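Local structure of replication protein B (Plasmid RSF1010, 3H20) at residues A[55-61]-A[149-153]; A[22-26]-A[141-146]. The protein is a plasmid-encoded DNA primase that synthesises short primers on single-stranded DNA to start plasmid replication. All coordinates share one frame; numbering follows the deposited sequence.

How the interactions relate
Both contacts are largely buried and meet on the same antiparallel sheet, their centres about 13 Å apart. Interaction 1 sits at the end of the sheet where helix 48-56 turns into strand 59-65, and fastens the loop 149-153 there mainly by hydrogen bonds of the N55 amide and the D60 carboxylate to the loop's backbone; its margins, at A56 and K153, are exposed. Interaction 2 reaches across that strand, joining 22-26 to 141-146 through a carboxylate-guanidinium pair, a tyrosine ring and a thin apolar touch. A salt bridge between D60 OD1 and R145 NH2 (2.7 Å) ties the two together. Segment 149-153 sends N151 and K153 to the diphosphate, and segment 141-146 sends R145.

Interaction 1: residues A[55-61]-A[149-153]; sequences NAQGNDV and FTNRK. With DPO (diphosphate), chain E.
N55 and T150 make the central polar exchange, the amide of N55 lying against the backbone and hydroxyl of T150. With CG anti to the backbone N (chi1 -172°), N55 carries its amide out to the loop 149-153. N55 OD1 accepts twice: from T150 N at 2.9 Å, slightly tilted from the carbonyl plane, and from T150 OG1 at 3.0 Å, which stands above that plane. N55 ND2 gives one hydrogen to T150 O (3.0 Å), on a lone pair, and the other back to N59 O within its own segment, both acceptors close to the amide plane. Another side-chain-to-backbone bond runs from R152 N to D60 OD1 (2.7 Å), met on the syn side but out of the carboxylate plane, and the same oxygen also has R145 as a salt-bridge partner. R152 NE reaches N55 O only weakly at 3.2 Å. A water accepts from V61 N and donates to T150 O, and so bridges the two backbones. The apolar part is smaller: V61 CG2 lies over one face of the F149 ring in a CH-pi contact, 4.0 Å from its centroid, while N55 OD1 sits at the ring edge. Helix 48-56 ends here in a Schellman motif, with G58 at positive phi. Beyond the interface, N151 OD1 takes the K153 backbone N in an Asx turn, and N151 ND2 donates to diphosphate O7 at 2.7 Å and also to T100 O; the extended K153 chain brings NZ to within 2.8 Å of diphosphate O2. Y62 and R145 complete the pocket. The chemistry is consistent with N151 and K153 being offered to the diphosphate from a backbone pinned at T150 and R152, either side of N151.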
loop_
_atom_site.group_PDB
_atom_site.type_symbol
_atom_site.label_atom_id
_atom_site.label_comp_id
_atom_site.label_asym_id
_atom_site.label_seq_id
_atom_site.Cartn_x
_atom_site.Cartn_y
_atom_site.Cartn_z
ATOM N N ASN A 55 -23.415 18.344 -9.820
ATOM C CA ASN A 55 -24.104 17.043 -9.968
ATOM C C ASN A 55 -24.974 17.026 -11.233
ATOM O O ASN A 55 -24.934 16.078 -12.020
ATOM C CB ASN A 55 -24.930 16.749 -8.689
ATOM C CG ASN A 55 -25.534 15.328 -8.641
ATOM O OD1 ASN A 55 -26.701 15.165 -8.261
ATOM N ND2 ASN A 55 -24.744 14.303 -8.984
ATOM N N ALA A 56 -25.752 18.086 -11.434
ATOM C CA ALA A 56 -26.568 18.219 -12.653
ATOM C C ALA A 56 -25.706 18.240 -13.927
ATOM O O ALA A 56 -26.155 17.816 -15.001
ATOM C CB ALA A 56 -27.433 19.460 -12.576
ATOM N N GLN A 57 -24.475 18.731 -13.804
ATOM C CA GLN A 57 -23.561 18.826 -14.950
ATOM C C GLN A 57 -22.719 17.555 -15.160
ATOM O O GLN A 57 -21.796 17.543 -15.980
ATOM C CB GLN A 57 -22.680 20.076 -14.836
ATOM C CG GLN A 57 -23.461 21.394 -14.971
ATOM C CD GLN A 57 -22.589 22.632 -14.822
ATOM O OE1 GLN A 57 -21.491 22.569 -14.272
ATOM N NE2 GLN A 57 -23.082 23.769 -15.315
ATOM N N GLY A 58 -23.053 16.490 -14.432
ATOM C CA GLY A 58 -22.449 15.169 -14.658
ATOM C C GLY A 58 -21.398 14.705 -13.658
ATOM O O GLY A 58 -20.701 13.711 -13.902
ATOM N N ASN A 59 -21.281 15.415 -12.536
ATOM C CA ASN A 59 -20.304 15.094 -11.482
ATOM C C ASN A 59 -20.868 14.218 -10.349
ATOM O O ASN A 59 -21.965 14.490 -9.837
ATOM C CB ASN A 59 -19.730 16.389 -10.876
ATOM C CG ASN A 59 -18.880 17.185 -11.865
ATOM O OD1 ASN A 59 -17.678 16.944 -12.001
ATOM N ND2 ASN A 59 -19.500 18.134 -12.556
ATOM N N ASP A 60 -20.120 13.186 -9.948
ATOM C CA ASP A 60 -20.417 12.460 -8.704
ATOM C C ASP A 60 -19.834 13.211 -7.498
ATOM O O ASP A 60 -18.805 13.895 -7.624
ATOM C CB ASP A 60 -19.886 11.020 -8.755
ATOM C CG ASP A 60 -20.652 10.153 -9.740
ATOM O OD1 ASP A 60 -21.812 9.791 -9.443
ATOM O OD2 ASP A 60 -20.089 9.822 -10.795
ATOM N N VAL A 61 -20.515 13.102 -6.357
ATOM C CA VAL A 61 -20.165 13.829 -5.134
ATOM C C VAL A 61 -19.773 12.839 -4.027
ATOM O O VAL A 61 -20.566 11.968 -3.638
ATOM C CB VAL A 61 -21.328 14.745 -4.644
ATOM C CG1 VAL A 61 -20.881 15.632 -3.461
ATOM C CG2 VAL A 61 -21.873 15.614 -5.800
ATOM N N PHE A 149 -27.675 13.185 -3.807
ATOM C CA PHE A 149 -27.198 13.450 -5.167
ATOM C C PHE A 149 -27.419 12.237 -6.067
ATOM O O PHE A 149 -27.547 11.110 -5.587
ATOM C CB PHE A 149 -25.703 13.841 -5.139
ATOM C CG PHE A 149 -25.427 15.089 -4.355
ATOM C CD1 PHE A 149 -25.658 16.351 -4.918
ATOM C CD2 PHE A 149 -24.991 15.012 -3.034
ATOM C CE1 PHE A 149 -25.432 17.514 -4.181
ATOM C CE2 PHE A 149 -24.766 16.168 -2.291
ATOM C CZ PHE A 149 -24.983 17.422 -2.867
ATOM N N THR A 150 -27.486 12.467 -7.373
ATOM C CA THR A 150 -27.598 11.364 -8.322
ATOM C C THR A 150 -26.241 10.696 -8.554
ATOM O O THR A 150 -25.208 11.370 -8.579
ATOM C CB THR A 150 -28.137 11.829 -9.680
ATOM O OG1 THR A 150 -27.340 12.927 -10.140
ATOM C CG2 THR A 150 -29.579 12.282 -9.562
ATOM N N ASN A 151 -26.266 9.371 -8.711
ATOM C CA ASN A 151 -25.102 8.577 -9.104
ATOM C C ASN A 151 -24.955 8.671 -10.623
ATOM O O ASN A 151 -25.773 8.129 -11.372
ATOM C CB ASN A 151 -25.292 7.120 -8.647
ATOM C CG ASN A 151 -24.041 6.257 -8.833
ATOM O OD1 ASN A 151 -23.344 6.350 -9.843
ATOM N ND2 ASN A 151 -23.782 5.379 -7.865
ATOM N N ARG A 152 -23.920 9.380 -11.068
ATOM C CA ARG A 152 -23.738 9.714 -12.486
ATOM C C ARG A 152 -22.853 8.722 -13.248
ATOM O O ARG A 152 -22.756 8.774 -14.479
ATOM C CB ARG A 152 -23.163 11.131 -12.611
ATOM C CG ARG A 152 -24.134 12.240 -12.231
ATOM C CD ARG A 152 -25.168 12.429 -13.330
ATOM N NE ARG A 152 -26.228 13.343 -12.920
ATOM C CZ ARG A 152 -27.353 13.543 -13.601
ATOM N NH1 ARG A 152 -27.574 12.894 -14.739
ATOM N NH2 ARG A 152 -28.260 14.401 -13.143
ATOM N N LYS A 153 -22.217 7.828 -12.498
ATOM C CA LYS A 153 -21.219 6.896 -13.013
ATOM C C LYS A 153 -21.871 5.808 -13.855
ATOM O O LYS A 153 -22.821 5.166 -13.411
ATOM C CB LYS A 153 -20.450 6.273 -11.842
ATOM C CG LYS A 153 -19.023 5.882 -12.162
ATOM C CD LYS A 153 -18.281 5.447 -10.915
ATOM C CE LYS A 153 -16.902 4.878 -11.251
ATOM N NZ LYS A 153 -16.156 4.469 -10.013
HETATM P P1 DPO E . -17.893 4.821 -7.071
HETATM O O1 DPO E . -17.216 3.388 -7.366
HETATM O O2 DPO E . -17.092 5.879 -7.789
HETATM O O3 DPO E . -18.103 4.938 -5.576
HETATM O O4 DPO E . -19.328 4.686 -7.806
HETATM P P2 DPO E . -20.339 3.454 -7.533
HETATM O O5 DPO E . -19.637 2.245 -8.104
HETATM O O6 DPO E . -20.514 3.451 -6.027
HETATM O O7 DPO E . -21.581 3.829 -8.300
HETATM O O HOH W 1 -23.062 11.601 -6.685
#

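Interaction 2: residues A[22-26]-A[141-146]; sequences FDIGV and RHYGRL. With DPO (diphosphate), chain E.
D23 and R141 meet with their side chains at about a right angle, carboxylate and guanidinium planes 65° apart. R141 approaches end-on, and NH1 and NH2 both close on the single oxygen D23 OD2, each at 3.0 Å, forming a salt bridge in which that oxygen lies near the guanidinium plane. Bends at chi2 and chi3 (-77° each) curl the arginine chain back toward the strand. R64 NE is a further partner of D23 OD2, so three guanidinium nitrogens converge on one oxygen. An alanine in place of R141 would take away two of these donors and is likely to leave the D23 carboxylate with R64 but without its end-on mate, and freer to turn. Y143 lays its ring beside the backbone of 23-25: D23 O is at the ring edge, 3.5 Å from CE1, and the OH lies 3.4 Å from D23 CB while hydrogen-bonding to N36. G25 lets the ring come this close, since a CB there would clash with CZ of Y143. At the L146 end of 141-146, I24 CD1 and L146 CD2 touch lightly at 4.4 Å. R145, on strand 144-145, makes no contact with 22-26; its NH1 donates to diphosphate O4 at 3.0 Å in an almost straight bond (170°), with O3 at the guanidinium edge. In the sheet, strand 59-65 runs between 21-28 and 144-145, so this contact passes across an intervening strand whose R64 makes a cation-pi contact with the Y143 ring and whose Y62 packs on Y143; strand 34-40 borders 21-28 on its other flank, and helix 6-17 meets L146 through I10 and Q13.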
loop_
_atom_site.group_PDB
_atom_site.type_symbol
_atom_site.label_atom_id
_atom_site.label_comp_id
_atom_site.label_asym_id
_atom_site.label_seq_id
_atom_site.Cartn_x
_atom_site.Cartn_y
_atom_site.Cartn_z
ATOM N N PHE A 22 -14.456 17.893 6.754
ATOM C CA PHE A 22 -14.631 16.851 5.740
ATOM C C PHE A 22 -13.894 17.230 4.447
ATOM O O PHE A 22 -13.769 18.419 4.124
ATOM C CB PHE A 22 -16.124 16.711 5.379
ATOM C CG PHE A 22 -17.018 16.304 6.542
ATOM C CD1 PHE A 22 -17.586 17.266 7.375
ATOM C CD2 PHE A 22 -17.298 14.960 6.777
ATOM C CE1 PHE A 22 -18.418 16.896 8.439
ATOM C CE2 PHE A 22 -18.124 14.567 7.843
ATOM C CZ PHE A 22 -18.690 15.550 8.674
ATOM N N ASP A 23 -13.435 16.225 3.704
ATOM C CA ASP A 23 -13.052 16.418 2.310
ATOM C C ASP A 23 -14.274 16.107 1.462
ATOM O O ASP A 23 -14.908 15.064 1.647
ATOM C CB ASP A 23 -11.923 15.469 1.896
ATOM C CG ASP A 23 -10.633 15.760 2.602
ATOM O OD1 ASP A 23 -10.354 16.956 2.871
ATOM O OD2 ASP A 23 -9.900 14.789 2.881
ATOM N N ILE A 24 -14.611 17.017 0.558
ATOM C CA ILE A 24 -15.653 16.769 -0.429
ATOM C C ILE A 24 -14.973 16.601 -1.786
ATOM O O ILE A 24 -14.171 17.441 -2.197
ATOM C CB ILE A 24 -16.702 17.918 -0.499
ATOM C CG1 ILE A 24 -17.496 18.045 0.815
ATOM C CG2 ILE A 24 -17.643 17.751 -1.713
ATOM C CD1 ILE A 24 -18.388 16.836 1.177
ATOM N N GLY A 25 -15.276 15.501 -2.465
ATOM C CA GLY A 25 -14.722 15.256 -3.800
ATOM C C GLY A 25 -15.796 15.356 -4.872
ATOM O O GLY A 25 -16.917 14.864 -4.709
ATOM N N VAL A 26 -15.442 16.000 -5.973
ATOM C CA VAL A 26 -16.343 16.185 -7.098
ATOM C C VAL A 26 -15.631 15.659 -8.355
ATOM O O VAL A 26 -14.577 16.177 -8.743
ATOM C CB VAL A 26 -16.762 17.671 -7.223
ATOM C CG1 VAL A 26 -17.512 17.924 -8.508
ATOM C CG2 VAL A 26 -17.635 18.087 -6.027
ATOM N N ARG A 141 -8.243 6.390 3.983
ATOM C CA ARG A 141 -8.572 7.645 3.297
ATOM C C ARG A 141 -9.516 7.483 2.090
ATOM O O ARG A 141 -9.517 8.311 1.180
ATOM C CB ARG A 141 -7.281 8.353 2.867
ATOM C CG ARG A 141 -6.432 8.880 4.027
ATOM C CD ARG A 141 -7.023 10.164 4.612
ATOM N NE ARG A 141 -6.756 11.331 3.772
ATOM C CZ ARG A 141 -7.567 12.382 3.667
ATOM N NH1 ARG A 141 -8.709 12.411 4.341
ATOM N NH2 ARG A 141 -7.241 13.404 2.877
ATOM N N HIS A 142 -10.330 6.435 2.083
ATOM C CA HIS A 142 -11.168 6.188 0.912
ATOM C C HIS A 142 -12.434 7.024 0.950
ATOM O O HIS A 142 -13.031 7.212 2.010
ATOM C CB HIS A 142 -11.516 4.712 0.755
ATOM C CG HIS A 142 -11.925 4.350 -0.638
ATOM N ND1 HIS A 142 -11.011 4.045 -1.626
ATOM C CD2 HIS A 142 -13.147 4.269 -1.215
ATOM C CE1 HIS A 142 -11.654 3.785 -2.751
ATOM N NE2 HIS A 142 -12.951 3.911 -2.528
ATOM N N TYR A 143 -12.825 7.525 -0.217
ATOM C CA TYR A 143 -14.034 8.332 -0.360
ATOM C C TYR A 143 -15.274 7.434 -0.352
ATOM O O TYR A 143 -15.297 6.392 -1.015
ATOM C CB TYR A 143 -13.987 9.123 -1.674
ATOM C CG TYR A 143 -13.431 10.530 -1.582
ATOM C CD1 TYR A 143 -14.013 11.477 -0.748
ATOM C CD2 TYR A 143 -12.346 10.922 -2.363
ATOM C CE1 TYR A 143 -13.525 12.779 -0.673
ATOM C CE2 TYR A 143 -11.848 12.231 -2.301
ATOM C CZ TYR A 143 -12.447 13.149 -1.444
ATOM O OH TYR A 143 -11.969 14.448 -1.385
ATOM N N GLY A 144 -16.294 7.842 0.395
ATOM C CA GLY A 144 -17.638 7.333 0.195
ATOM C C GLY A 144 -18.527 8.315 -0.541
ATOM O O GLY A 144 -18.109 9.429 -0.858
ATOM N N ARG A 145 -19.760 7.901 -0.814
ATOM C CA ARG A 145 -20.729 8.765 -1.477
ATOM C C ARG A 145 -21.447 9.660 -0.472
ATOM O O ARG A 145 -21.749 9.239 0.645
ATOM C CB ARG A 145 -21.747 7.930 -2.257
ATOM C CG ARG A 145 -21.152 7.161 -3.425
ATOM C CD ARG A 145 -20.666 8.103 -4.516
ATOM N NE ARG A 145 -20.564 7.436 -5.811
ATOM C CZ ARG A 145 -21.196 7.836 -6.909
ATOM N NH1 ARG A 145 -21.044 7.167 -8.045
ATOM N NH2 ARG A 145 -21.978 8.906 -6.874
ATOM N N LEU A 146 -21.718 10.897 -0.877
ATOM C CA LEU A 146 -22.570 11.789 -0.099
ATOM C C LEU A 146 -24.025 11.687 -0.543
ATOM O O LEU A 146 -24.333 11.814 -1.729
ATOM C CB LEU A 146 -22.084 13.234 -0.219
ATOM C CG LEU A 146 -22.866 14.281 0.575
ATOM C CD1 LEU A 146 -22.621 14.119 2.068
ATOM C CD2 LEU A 146 -22.504 15.685 0.119
HETATM P P1 DPO E . -17.893 4.821 -7.071
HETATM O O1 DPO E . -17.216 3.388 -7.366
HETATM O O2 DPO E . -17.092 5.879 -7.789
HETATM O O3 DPO E . -18.103 4.938 -5.576
HETATM O O4 DPO E . -19.328 4.686 -7.806
HETATM P P2 DPO E . -20.339 3.454 -7.533
HETATM O O5 DPO E . -19.637 2.245 -8.104
HETATM O O6 DPO E . -20.514 3.451 -6.027
HETATM O O7 DPO E . -21.581 3.829 -8.300
#